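Uncharacterized protein (Escherichia coli O157:H7, PDB 5KOL) is of unknown function, a CinA-family (PncC-like) protein that apparently lacks the nicotinamide-nucleotide amidohydrolase activity of its family. Local coordinates at residues A[38-41]-A[47-50]; A[40-45]-A[155-160]; A[63-68]-A[100-105]; A[134-139]-A[165-170]; A[145-150]-A[161-166]. All coordinates share one frame; numbering follows the deposited sequence.

Contact 1: A[38-41]-A[47-50]; sequences TAES and LASA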
# COMPACT_ATOMS: atom_id res chain seq x y z
N THR A 38 -7.37 -1.47 -4.93
CA THR A 38 -7.16 -0.05 -4.68
C THR A 38 -5.85 0.41 -5.29
O THR A 38 -4.90 -0.37 -5.42
CB THR A 38 -7.15 0.28 -3.18
OG1 THR A 38 -6.08 -0.44 -2.55
CG2 THR A 38 -8.48 -0.13 -2.56
N ALA A 39 -5.80 1.69 -5.66
CA ALA A 39 -4.62 2.35 -6.19
C ALA A 39 -4.53 3.72 -5.54
O ALA A 39 -5.51 4.47 -5.57
CB ALA A 39 -4.69 2.47 -7.73
N GLU A 40 -3.39 4.06 -4.95
CA GLU A 40 -3.33 5.36 -4.30
C GLU A 40 -1.96 5.98 -4.48
O GLU A 40 -0.97 5.29 -4.72
CB GLU A 40 -3.69 5.28 -2.80
CG GLU A 40 -2.96 4.19 -2.08
CD GLU A 40 -3.52 3.93 -0.69
OE1 GLU A 40 -3.72 4.91 0.07
OE2 GLU A 40 -3.68 2.75 -0.34
N SER A 41 -1.93 7.30 -4.39
CA SER A 41 -0.67 8.03 -4.44
C SER A 41 -0.40 8.81 -3.15
O SER A 41 0.35 8.35 -2.28
CB SER A 41 -0.70 8.96 -5.65
OG SER A 41 0.60 9.44 -5.95
N LEU A 47 -5.28 4.01 2.56
CA LEU A 47 -6.54 3.41 2.14
C LEU A 47 -6.48 1.89 2.23
O LEU A 47 -7.37 1.25 2.81
CB LEU A 47 -6.89 3.85 0.70
CG LEU A 47 -8.11 3.18 0.06
CD1 LEU A 47 -9.42 3.55 0.79
CD2 LEU A 47 -8.23 3.52 -1.44
N ALA A 48 -5.41 1.30 1.68
CA ALA A 48 -5.16 -0.14 1.83
C ALA A 48 -5.15 -0.55 3.30
O ALA A 48 -5.75 -1.57 3.66
CB ALA A 48 -3.84 -0.51 1.17
N SER A 49 -4.48 0.24 4.14
CA SER A 49 -4.43 -0.07 5.57
C SER A 49 -5.83 -0.05 6.19
O SER A 49 -6.13 -0.87 7.07
CB SER A 49 -3.52 0.93 6.29
OG SER A 49 -3.48 0.64 7.68
N ALA A 50 -6.68 0.88 5.75
CA ALA A 50 -8.04 0.92 6.27
C ALA A 50 -8.77 -0.38 5.95
O ALA A 50 -9.45 -0.95 6.81
CB ALA A 50 -8.78 2.11 5.67
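The carboxylate of E40 takes hold of the start of helix 46-52 with both of its oxygens. E40 OE1 accepts the backbone N-H of L47 at 3.1 Å (N to OE1) through its syn lone pair, with an N-H...O angle of 161°. E40 OE2 accepts the next amide, N of A48, at 3.0 Å and also on the syn side, but the donor stands 19° out of the carboxylate plane. Two consecutive amides of the first helical turn thus meet one carboxylate in a fork, and its rotation about CG-CD is fixed. The negative charge, buried here, would probably gain from the helix dipole as well. The methylene of L47 lies against the same group, CB 3.4 Å from E40 OE1. Further back on the strand, the methyl CG2 of T38 meets L47 CD2 at 3.8 Å, the two side chains crossing at a slant.

E40 reaches the helix because CG sits between its own backbone N and carbonyl carbon (chi1 49°) and the chain beyond runs out extended. OE1 is also hydrogen-bonded to T43 OG1 and more weakly to G45 N, while the hydroxyl of T38 is taken by Y61 OH. L47 also packs on V161 and L165 of helix 153-171, and A48 touches V66 of the second subunit. Strand 36-40, helix 46-52 and strand 61-67 form a beta-alpha-beta unit, and the contact lies at its first strand-to-helix connection, where a carboxylate at the strand's end binds the first amides of the helix.

Contact 2: A[40-45]-A[155-160]; sequences ESCTGG and TVLALA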
# COMPACT_ATOMS: atom_id res chain seq x y z
N GLU A 40 -3.39 4.06 -4.95
CA GLU A 40 -3.33 5.36 -4.30
C GLU A 40 -1.96 5.98 -4.48
O GLU A 40 -0.97 5.29 -4.72
CB GLU A 40 -3.69 5.28 -2.80
CG GLU A 40 -2.96 4.19 -2.08
CD GLU A 40 -3.52 3.93 -0.69
OE1 GLU A 40 -3.72 4.91 0.07
OE2 GLU A 40 -3.68 2.75 -0.34
N SER A 41 -1.93 7.30 -4.39
CA SER A 41 -0.67 8.03 -4.44
C SER A 41 -0.40 8.81 -3.15
O SER A 41 0.35 8.35 -2.28
CB SER A 41 -0.70 8.96 -5.65
OG SER A 41 0.60 9.44 -5.95
N CYS A 42 -1.01 10.00 -3.03
CA CYS A 42 -0.75 10.87 -1.89
C CYS A 42 -1.13 10.22 -0.55
O CYS A 42 -0.49 10.49 0.46
CB CYS A 42 -1.48 12.21 -2.04
SG CYS A 42 -3.32 12.09 -2.23
N THR A 43 -2.16 9.36 -0.53
CA THR A 43 -2.55 8.75 0.74
C THR A 43 -1.61 7.62 1.18
O THR A 43 -1.72 7.15 2.32
CB THR A 43 -4.00 8.22 0.68
OG1 THR A 43 -4.19 7.40 -0.49
CG2 THR A 43 -4.99 9.38 0.63
N GLY A 44 -0.69 7.19 0.30
CA GLY A 44 0.52 6.48 0.70
C GLY A 44 0.36 5.03 1.10
O GLY A 44 1.35 4.40 1.46
N GLY A 45 -0.83 4.46 1.01
CA GLY A 45 -1.09 3.15 1.58
C GLY A 45 -2.09 3.16 2.71
O GLY A 45 -2.45 2.09 3.22
N THR A 155 -4.81 16.08 7.87
CA THR A 155 -6.27 16.18 7.84
C THR A 155 -6.81 15.90 6.44
O THR A 155 -7.87 15.27 6.30
CB THR A 155 -6.69 17.57 8.32
OG1 THR A 155 -6.28 17.75 9.68
CG2 THR A 155 -8.20 17.77 8.21
N VAL A 156 -6.11 16.36 5.41
CA VAL A 156 -6.57 16.16 4.04
C VAL A 156 -6.51 14.68 3.67
O VAL A 156 -7.45 14.13 3.08
CB VAL A 156 -5.74 17.01 3.06
CG1 VAL A 156 -5.96 16.55 1.60
CG2 VAL A 156 -6.07 18.50 3.22
N LEU A 157 -5.39 14.03 3.98
CA LEU A 157 -5.23 12.63 3.61
C LEU A 157 -6.22 11.74 4.35
O LEU A 157 -6.66 10.72 3.81
CB LEU A 157 -3.81 12.16 3.88
CG LEU A 157 -2.67 12.87 3.13
CD1 LEU A 157 -1.38 12.12 3.41
CD2 LEU A 157 -2.97 12.93 1.64
N ALA A 158 -6.58 12.10 5.58
CA ALA A 158 -7.53 11.29 6.33
C ALA A 158 -8.93 11.45 5.76
O ALA A 158 -9.68 10.47 5.65
CB ALA A 158 -7.51 11.66 7.82
N LEU A 159 -9.29 12.67 5.37
CA LEU A 159 -10.58 12.88 4.72
C LEU A 159 -10.65 12.18 3.37
O LEU A 159 -11.70 11.64 3.01
CB LEU A 159 -10.86 14.36 4.54
CG LEU A 159 -11.17 15.11 5.82
CD1 LEU A 159 -10.72 16.55 5.69
CD2 LEU A 159 -12.67 14.97 6.14
N ALA A 160 -9.55 12.19 2.61
CA ALA A 160 -9.56 11.51 1.31
C ALA A 160 -9.85 10.03 1.46
O ALA A 160 -10.61 9.45 0.67
CB ALA A 160 -8.22 11.72 0.59
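L157 of helix 153-171 packs on C42 and T43 in the loop after strand 36-40, and apolar contact carries most of the meeting. L157 CD2 lies 4.0 Å from the sulfur SG of C42, and the other methyl, L157 CD1, rests 3.5 Å from the carbonyl O of C42. One leucine therefore covers both the side chain and the backbone of the cysteine. The methyl of T43 goes to the next turn of the helix, where CG2 stands 4.0 Å from A160 CB and also 3.8 Å from the carbonyl O of L157. No hydrogen bond joins the two segments.

The polar contacts beside it hold the loop and the helix that follows. With chi1 of 51°, T43 places OG1 between its backbone N and carbonyl carbon and leaves CG2 for the helix. T43 OG1 donates to E40 OE1 at 2.6 Å, on the anti side and 16° out of the carboxylate plane, and G45 N adds a weak bond to the same oxygen. T43 is thus split, its hydroxyl serving the loop and its methyl the helix.

Backbone shape completes the account. Residues S41 to G44 make a type I beta turn, G44 and G45 both have positive phi, and G45 is the N-cap of helix 46-52. What results is a tight glycine-containing turn linking the first strand and helix of a beta-alpha-beta unit, covered by the N-terminal half of the C-terminal helix.

Contact 3: A[63-68]-A[100-105]; sequences AGFVTF and TGAIER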
# COMPACT_ATOMS: atom_id res chain seq x y z
N ALA A 63 -5.46 -7.02 -3.14
CA ALA A 63 -4.41 -6.32 -3.88
C ALA A 63 -4.55 -4.82 -3.71
O ALA A 63 -5.56 -4.23 -4.13
CB ALA A 63 -4.46 -6.69 -5.36
N GLY A 64 -3.52 -4.18 -3.16
CA GLY A 64 -3.46 -2.74 -3.07
C GLY A 64 -2.18 -2.22 -3.70
O GLY A 64 -1.11 -2.79 -3.49
N PHE A 65 -2.29 -1.14 -4.45
CA PHE A 65 -1.14 -0.55 -5.13
C PHE A 65 -0.90 0.84 -4.58
O PHE A 65 -1.84 1.61 -4.38
CB PHE A 65 -1.39 -0.51 -6.64
CG PHE A 65 -1.68 -1.86 -7.23
CD1 PHE A 65 -0.65 -2.75 -7.48
CD2 PHE A 65 -2.98 -2.25 -7.51
CE1 PHE A 65 -0.90 -4.00 -8.00
CE2 PHE A 65 -3.25 -3.50 -8.05
CZ PHE A 65 -2.20 -4.38 -8.29
N VAL A 66 0.36 1.14 -4.28
CA VAL A 66 0.81 2.48 -3.95
C VAL A 66 1.77 2.90 -5.04
O VAL A 66 2.80 2.25 -5.26
CB VAL A 66 1.46 2.54 -2.56
CG1 VAL A 66 1.95 3.93 -2.29
CG2 VAL A 66 0.45 2.11 -1.47
N THR A 67 1.44 3.99 -5.74
CA THR A 67 2.24 4.46 -6.88
C THR A 67 2.43 5.96 -6.68
O THR A 67 1.60 6.76 -7.12
CB THR A 67 1.54 4.17 -8.22
OG1 THR A 67 0.21 4.68 -8.17
CG2 THR A 67 1.47 2.67 -8.46
N PHE A 68 3.53 6.32 -6.01
CA PHE A 68 3.75 7.69 -5.56
C PHE A 68 4.32 8.59 -6.65
O PHE A 68 4.20 9.82 -6.54
CB PHE A 68 4.71 7.69 -4.36
CG PHE A 68 4.62 8.93 -3.50
CD1 PHE A 68 3.58 9.10 -2.59
CD2 PHE A 68 5.58 9.93 -3.60
CE1 PHE A 68 3.49 10.24 -1.80
CE2 PHE A 68 5.50 11.08 -2.82
CZ PHE A 68 4.46 11.24 -1.91
N THR A 100 -8.67 1.77 -13.61
CA THR A 100 -8.74 0.65 -14.54
C THR A 100 -7.45 -0.16 -14.56
O THR A 100 -7.50 -1.38 -14.76
CB THR A 100 -9.06 1.14 -15.97
OG1 THR A 100 -8.07 2.07 -16.41
CG2 THR A 100 -10.43 1.80 -16.01
N GLY A 101 -6.30 0.49 -14.33
CA GLY A 101 -5.06 -0.26 -14.21
C GLY A 101 -5.07 -1.24 -13.05
O GLY A 101 -4.59 -2.37 -13.17
N ALA A 102 -5.62 -0.82 -11.90
CA ALA A 102 -5.67 -1.74 -10.76
C ALA A 102 -6.57 -2.93 -11.06
O ALA A 102 -6.25 -4.07 -10.70
CB ALA A 102 -6.15 -1.01 -9.50
N ILE A 103 -7.71 -2.68 -11.71
CA ILE A 103 -8.60 -3.76 -12.12
C ILE A 103 -7.82 -4.78 -12.94
O ILE A 103 -7.86 -5.98 -12.67
CB ILE A 103 -9.81 -3.19 -12.89
CG1 ILE A 103 -10.71 -2.37 -11.95
CG2 ILE A 103 -10.63 -4.29 -13.58
CD1 ILE A 103 -11.66 -3.19 -11.07
N GLU A 104 -7.02 -4.29 -13.89
CA GLU A 104 -6.28 -5.18 -14.79
C GLU A 104 -5.23 -6.00 -14.04
O GLU A 104 -5.15 -7.22 -14.20
CB GLU A 104 -5.60 -4.37 -15.90
CG GLU A 104 -6.52 -3.55 -16.80
CD GLU A 104 -5.76 -2.55 -17.67
OE1 GLU A 104 -6.42 -1.70 -18.30
OE2 GLU A 104 -4.51 -2.62 -17.75
N ARG A 105 -4.40 -5.32 -13.25
CA ARG A 105 -3.32 -6.00 -12.55
C ARG A 105 -3.84 -7.02 -11.54
O ARG A 105 -3.25 -8.09 -11.36
CB ARG A 105 -2.43 -4.97 -11.84
CG ARG A 105 -1.42 -4.28 -12.73
CD ARG A 105 -0.11 -5.04 -12.74
NE ARG A 105 1.00 -4.25 -13.27
CZ ARG A 105 2.25 -4.68 -13.33
NH1 ARG A 105 2.56 -5.88 -12.88
NH2 ARG A 105 3.20 -3.90 -13.84
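F65 turns its ring to helix 92-106 with CG anti to the carbonyl carbon and beside the backbone N (chi1 -57°), and chi2 of -79° sets the plane of the ring. R105 presents CB to the phenyl group from the helix itself; in the conformer described, its chain then bends at chi2 (-90°) and carries the guanidinium elsewhere. This is the packing of a helix on the edge strand, within this chain, of an alpha/beta sheet.

A102 and R105, one helical turn apart, share the ring between them. A102 CB lies 3.9 Å from F65 CD2, and the alanine backbone follows the ring outward, with CA and O of A102 each 4.0 Å from F65 CE2. The two side chains F65 and R105 cross at about a right angle. Both CB atoms come to the ring obliquely.

The charged end of R105 is not held by the strand: in this conformer NE and NH2 are bonded to the carbonyl oxygens of I76 and K75, at the end of helix 70-76. F65 also packs on I76 and L77, and T37 of the neighbouring strand touches both F65 and A102. Strand 61-67 pairs antiparallel through G64, F65 and V66 with a strand of the second subunit, whose I76 meets F65 too, so the contact borders the dimer interface. Its shortest approach is made by the ring's far end, F65 CZ, 3.6 Å from R105 CB.

Contact 4: A[134-139]-A[165-170]; sequences FAWHIK and LAQLLQ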
# COMPACT_ATOMS: atom_id res chain seq x y z
N PHE A 134 -10.63 11.50 -7.47
CA PHE A 134 -10.96 10.13 -7.13
C PHE A 134 -11.54 9.43 -8.35
O PHE A 134 -12.17 10.08 -9.18
CB PHE A 134 -12.00 10.07 -6.00
CG PHE A 134 -11.57 10.75 -4.72
CD1 PHE A 134 -11.70 12.11 -4.56
CD2 PHE A 134 -11.09 9.99 -3.66
CE1 PHE A 134 -11.32 12.74 -3.37
CE2 PHE A 134 -10.71 10.60 -2.46
CZ PHE A 134 -10.83 11.97 -2.31
N ALA A 135 -11.37 8.12 -8.43
CA ALA A 135 -12.08 7.35 -9.45
C ALA A 135 -12.50 6.00 -8.87
O ALA A 135 -11.83 5.44 -8.00
CB ALA A 135 -11.21 7.15 -10.72
N TRP A 136 -13.64 5.50 -9.36
CA TRP A 136 -14.15 4.18 -8.99
C TRP A 136 -14.58 3.42 -10.23
O TRP A 136 -15.25 3.98 -11.10
CB TRP A 136 -15.37 4.28 -8.05
CG TRP A 136 -15.12 5.12 -6.81
CD1 TRP A 136 -14.79 4.68 -5.57
CD2 TRP A 136 -15.20 6.55 -6.73
NE1 TRP A 136 -14.65 5.74 -4.70
CE2 TRP A 136 -14.91 6.90 -5.39
CE3 TRP A 136 -15.53 7.56 -7.64
CZ2 TRP A 136 -14.90 8.23 -4.96
CZ3 TRP A 136 -15.51 8.88 -7.21
CH2 TRP A 136 -15.20 9.20 -5.88
N HIS A 137 -14.23 2.14 -10.29
CA HIS A 137 -14.69 1.22 -11.33
C HIS A 137 -15.69 0.27 -10.70
O HIS A 137 -15.38 -0.42 -9.72
CB HIS A 137 -13.52 0.44 -11.93
CG HIS A 137 -13.94 -0.54 -12.99
ND1 HIS A 137 -13.79 -0.30 -14.34
CD2 HIS A 137 -14.49 -1.78 -12.89
CE1 HIS A 137 -14.23 -1.33 -15.02
NE2 HIS A 137 -14.66 -2.25 -14.17
N ILE A 138 -16.90 0.24 -11.25
CA ILE A 138 -17.95 -0.66 -10.78
C ILE A 138 -18.69 -1.20 -11.98
O ILE A 138 -19.12 -0.43 -12.84
CB ILE A 138 -18.96 0.03 -9.85
CG1 ILE A 138 -18.25 0.97 -8.88
CG2 ILE A 138 -19.80 -1.01 -9.13
CD1 ILE A 138 -19.16 1.94 -8.20
N LYS A 139 -18.86 -2.52 -12.03
CA LYS A 139 -19.65 -3.20 -13.05
C LYS A 139 -19.29 -2.70 -14.46
O LYS A 139 -20.14 -2.26 -15.23
CB LYS A 139 -21.15 -3.02 -12.78
CG LYS A 139 -21.63 -3.71 -11.50
CD LYS A 139 -23.05 -3.30 -11.12
CE LYS A 139 -23.53 -3.99 -9.84
NZ LYS A 139 -23.35 -3.13 -8.63
N LEU A 165 -14.00 5.76 0.47
CA LEU A 165 -14.83 4.66 0.94
C LEU A 165 -16.31 5.03 0.92
O LEU A 165 -17.15 4.28 0.41
CB LEU A 165 -14.40 4.28 2.36
CG LEU A 165 -12.95 3.74 2.50
CD1 LEU A 165 -12.61 3.52 3.95
CD2 LEU A 165 -12.78 2.43 1.74
N ALA A 166 -16.66 6.18 1.51
CA ALA A 166 -18.06 6.58 1.61
C ALA A 166 -18.69 6.77 0.24
O ALA A 166 -19.87 6.45 0.03
CB ALA A 166 -18.17 7.87 2.44
N GLN A 167 -17.93 7.32 -0.72
CA GLN A 167 -18.51 7.52 -2.05
C GLN A 167 -18.68 6.19 -2.78
O GLN A 167 -19.58 6.07 -3.61
CB GLN A 167 -17.66 8.49 -2.88
CG GLN A 167 -18.32 8.85 -4.24
CD GLN A 167 -19.50 9.80 -4.10
OE1 GLN A 167 -19.47 10.76 -3.30
NE2 GLN A 167 -20.56 9.55 -4.86
N LEU A 168 -17.83 5.19 -2.52
CA LEU A 168 -18.11 3.89 -3.11
C LEU A 168 -19.43 3.34 -2.60
O LEU A 168 -20.22 2.76 -3.35
CB LEU A 168 -16.95 2.93 -2.86
CG LEU A 168 -17.22 1.53 -3.42
CD1 LEU A 168 -17.50 1.57 -4.94
CD2 LEU A 168 -16.03 0.64 -3.15
N LEU A 169 -19.71 3.53 -1.30
CA LEU A 169 -20.99 3.15 -0.74
C LEU A 169 -22.14 3.82 -1.49
O LEU A 169 -23.13 3.17 -1.84
CB LEU A 169 -21.01 3.51 0.75
CG LEU A 169 -20.19 2.52 1.59
CD1 LEU A 169 -20.11 2.93 3.05
CD2 LEU A 169 -20.85 1.15 1.49
N GLN A 170 -22.02 5.13 -1.74
CA GLN A 170 -23.05 5.85 -2.48
C GLN A 170 -23.25 5.24 -3.86
O GLN A 170 -24.38 5.01 -4.30
CB GLN A 170 -22.69 7.33 -2.61
CG GLN A 170 -23.60 8.12 -3.56
CD GLN A 170 -25.04 8.21 -3.07
OE1 GLN A 170 -26.00 8.15 -3.85
NE2 GLN A 170 -25.19 8.34 -1.77
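W136 and Q167 make the close-packed part of this contact. The aliphatic stem of Q167 lies over one face of the indole: Q167 CG is 3.9 Å from the centroid of the W136 six-membered ring and 27° off its normal, a CH-pi contact offset toward the rim. Q167 CB comes to 3.5 Å from W136 CZ2. The two side chains cross at about a right angle. With CG anti to its backbone N (chi1 -173°) and a bend at chi2, Q167 lays CG on the ring and leads its amide away, where OE1 takes V10 N and NE2 gives to K8 O. The indole NE1 is bonded to the carbonyl O of A164 one turn earlier in the helix, which anchors the ring at a second point.

Toward the end of the strand the fit is looser. L168 slides past the five-membered ring in the opposite direction, its CB 3.9 Å from W136 CD1, and its methyl CD1 lies 3.7 Å from I138 CD1. The chain then turns off at K139, which is exposed to solvent. L168 itself goes on to V110 and to L25 of helix 18-31.

The axes of strand 134-138 and helix 165-170 come within 9.7 Å and cross at -39°. This is helix-on-sheet packing in the core of an alpha/beta fold: the C-terminal helix packs along strand 131-138, which is antiparallel to its neighbours in the mixed sheet.

Contact 5: A[145-150]-A[161-166]; sequences AVMHFA and VRFALA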
# COMPACT_ATOMS: atom_id res chain seq x y z
N ALA A 145 -14.70 11.88 -9.27
CA ALA A 145 -15.13 13.04 -8.51
C ALA A 145 -13.89 13.80 -8.04
O ALA A 145 -12.85 13.19 -7.78
CB ALA A 145 -15.99 12.64 -7.30
N VAL A 146 -14.00 15.11 -7.94
CA VAL A 146 -12.93 15.92 -7.36
C VAL A 146 -13.44 16.56 -6.07
O VAL A 146 -14.63 16.86 -5.93
CB VAL A 146 -12.42 16.99 -8.35
CG1 VAL A 146 -13.56 17.88 -8.84
CG2 VAL A 146 -11.29 17.83 -7.72
N MET A 147 -12.52 16.74 -5.11
CA MET A 147 -12.81 17.37 -3.82
C MET A 147 -11.71 18.37 -3.47
O MET A 147 -10.56 18.22 -3.88
CB MET A 147 -12.90 16.31 -2.72
CG MET A 147 -14.06 15.34 -2.88
SD MET A 147 -15.64 16.18 -2.64
CE MET A 147 -15.58 16.55 -0.88
N HIS A 148 -12.08 19.38 -2.68
CA HIS A 148 -11.14 20.38 -2.17
C HIS A 148 -11.22 20.37 -0.65
O HIS A 148 -12.14 20.97 -0.08
CB HIS A 148 -11.44 21.75 -2.75
CG HIS A 148 -11.40 21.79 -4.25
ND1 HIS A 148 -10.21 21.87 -4.95
CD2 HIS A 148 -12.38 21.73 -5.17
CE1 HIS A 148 -10.47 21.87 -6.25
NE2 HIS A 148 -11.78 21.79 -6.41
N PHE A 149 -10.28 19.70 -0.00
CA PHE A 149 -10.33 19.52 1.44
C PHE A 149 -9.54 20.62 2.14
O PHE A 149 -8.46 21.00 1.69
CB PHE A 149 -9.77 18.15 1.84
CG PHE A 149 -10.56 16.98 1.31
CD1 PHE A 149 -11.86 16.74 1.75
CD2 PHE A 149 -9.99 16.10 0.39
CE1 PHE A 149 -12.59 15.65 1.27
CE2 PHE A 149 -10.71 15.01 -0.10
CZ PHE A 149 -12.00 14.78 0.36
N ALA A 150 -10.10 21.13 3.24
CA ALA A 150 -9.41 22.11 4.07
C ALA A 150 -8.61 21.41 5.17
O ALA A 150 -8.89 20.28 5.56
CB ALA A 150 -10.40 23.10 4.69
N VAL A 161 -9.23 9.38 2.45
CA VAL A 161 -9.47 7.95 2.64
C VAL A 161 -10.94 7.71 3.00
O VAL A 161 -11.61 6.86 2.41
CB VAL A 161 -8.51 7.36 3.70
CG1 VAL A 161 -8.86 5.88 3.98
CG2 VAL A 161 -7.01 7.47 3.25
N ARG A 162 -11.47 8.47 3.97
CA ARG A 162 -12.88 8.30 4.34
C ARG A 162 -13.81 8.60 3.17
O ARG A 162 -14.80 7.89 2.95
CB ARG A 162 -13.26 9.21 5.52
CG ARG A 162 -12.72 8.73 6.86
CD ARG A 162 -12.88 9.80 7.96
NE ARG A 162 -14.26 10.11 8.29
CZ ARG A 162 -14.67 11.31 8.70
NH1 ARG A 162 -13.79 12.32 8.80
NH2 ARG A 162 -15.95 11.52 8.99
N PHE A 163 -13.52 9.65 2.40
CA PHE A 163 -14.37 10.00 1.27
C PHE A 163 -14.36 8.91 0.20
O PHE A 163 -15.40 8.56 -0.37
CB PHE A 163 -13.92 11.33 0.66
CG PHE A 163 -14.70 11.73 -0.54
CD1 PHE A 163 -15.93 12.35 -0.40
CD2 PHE A 163 -14.22 11.47 -1.82
CE1 PHE A 163 -16.67 12.71 -1.50
CE2 PHE A 163 -14.96 11.83 -2.93
CZ PHE A 163 -16.19 12.45 -2.78
N ALA A 164 -13.17 8.39 -0.12
CA ALA A 164 -13.05 7.33 -1.13
C ALA A 164 -13.95 6.14 -0.81
O ALA A 164 -14.60 5.58 -1.70
CB ALA A 164 -11.58 6.88 -1.22
N LEU A 165 -14.00 5.76 0.47
CA LEU A 165 -14.83 4.66 0.94
C LEU A 165 -16.31 5.03 0.92
O LEU A 165 -17.15 4.28 0.41
CB LEU A 165 -14.40 4.28 2.36
CG LEU A 165 -12.95 3.74 2.50
CD1 LEU A 165 -12.61 3.52 3.95
CD2 LEU A 165 -12.78 2.43 1.74
N ALA A 166 -16.66 6.18 1.51
CA ALA A 166 -18.06 6.58 1.61
C ALA A 166 -18.69 6.77 0.24
O ALA A 166 -19.87 6.45 0.03
CB ALA A 166 -18.17 7.87 2.44
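A Met-aromatic contact joins the last strand of the sheet to the C-terminal helix, where M147 lies on the ring of F163. The methylene M147 CG is over the ring face, 3.7 Å from the F163 centroid and only 19° off the normal, in a CH-pi contact. The sulfur follows further out: M147 SD is 4.2 Å from the F163 centroid but comes in obliquely, 32° off the normal. M147 CG comes to 3.6 Å from F163 CZ, so the methionine sits toward the rim and the far end of the ring. Bends at chi2 and chi3 fold the methionine chain back over the ring, and M147 CE ends 4.0 Å from F163 CE1.

F149, just beyond the strand, meets the root of the F163 side chain, F149 CZ lying 4.0 Å from F163 CB. The two phenylalanines cross at about a right angle. With CG anti to the backbone N, F163 reaches out under both partners, which lie on the same side of its ring plane, M147 at the far end and F149 near CB.

The ring of F163 also meets that of F134 with planes at about 60°, and V10 of the N-terminal loop touches it. M147 packs on F134 as well and pairs through its backbone with V132, so strands 131-138 and 141-148 present one apolar surface to helix 153-171, whose V161 and L165 turn to helices 18-31 and 46-52.

Following the chain from the N terminus, contact 1 closes first, a short loop between strand 36-40 and helix 46-52. Contact 2 starts from the same stretch but closes a far longer loop, reaching helix 153-171. Within that loop lies contact 3, tying strand 61-67 to helix 92-106; it is bonded to contact 1 through the pairing of strands 36-40 and 61-67. Contacts 4 and 5 come from the hairpin strands 131-138 and 141-148, end on overlapping parts of helix 153-171, and each cross contact 2. L47 of contact 1 packs on L165, a residue of both helix segments, so that helix 153-171 packs against helix 46-52 as well as the hairpin strands.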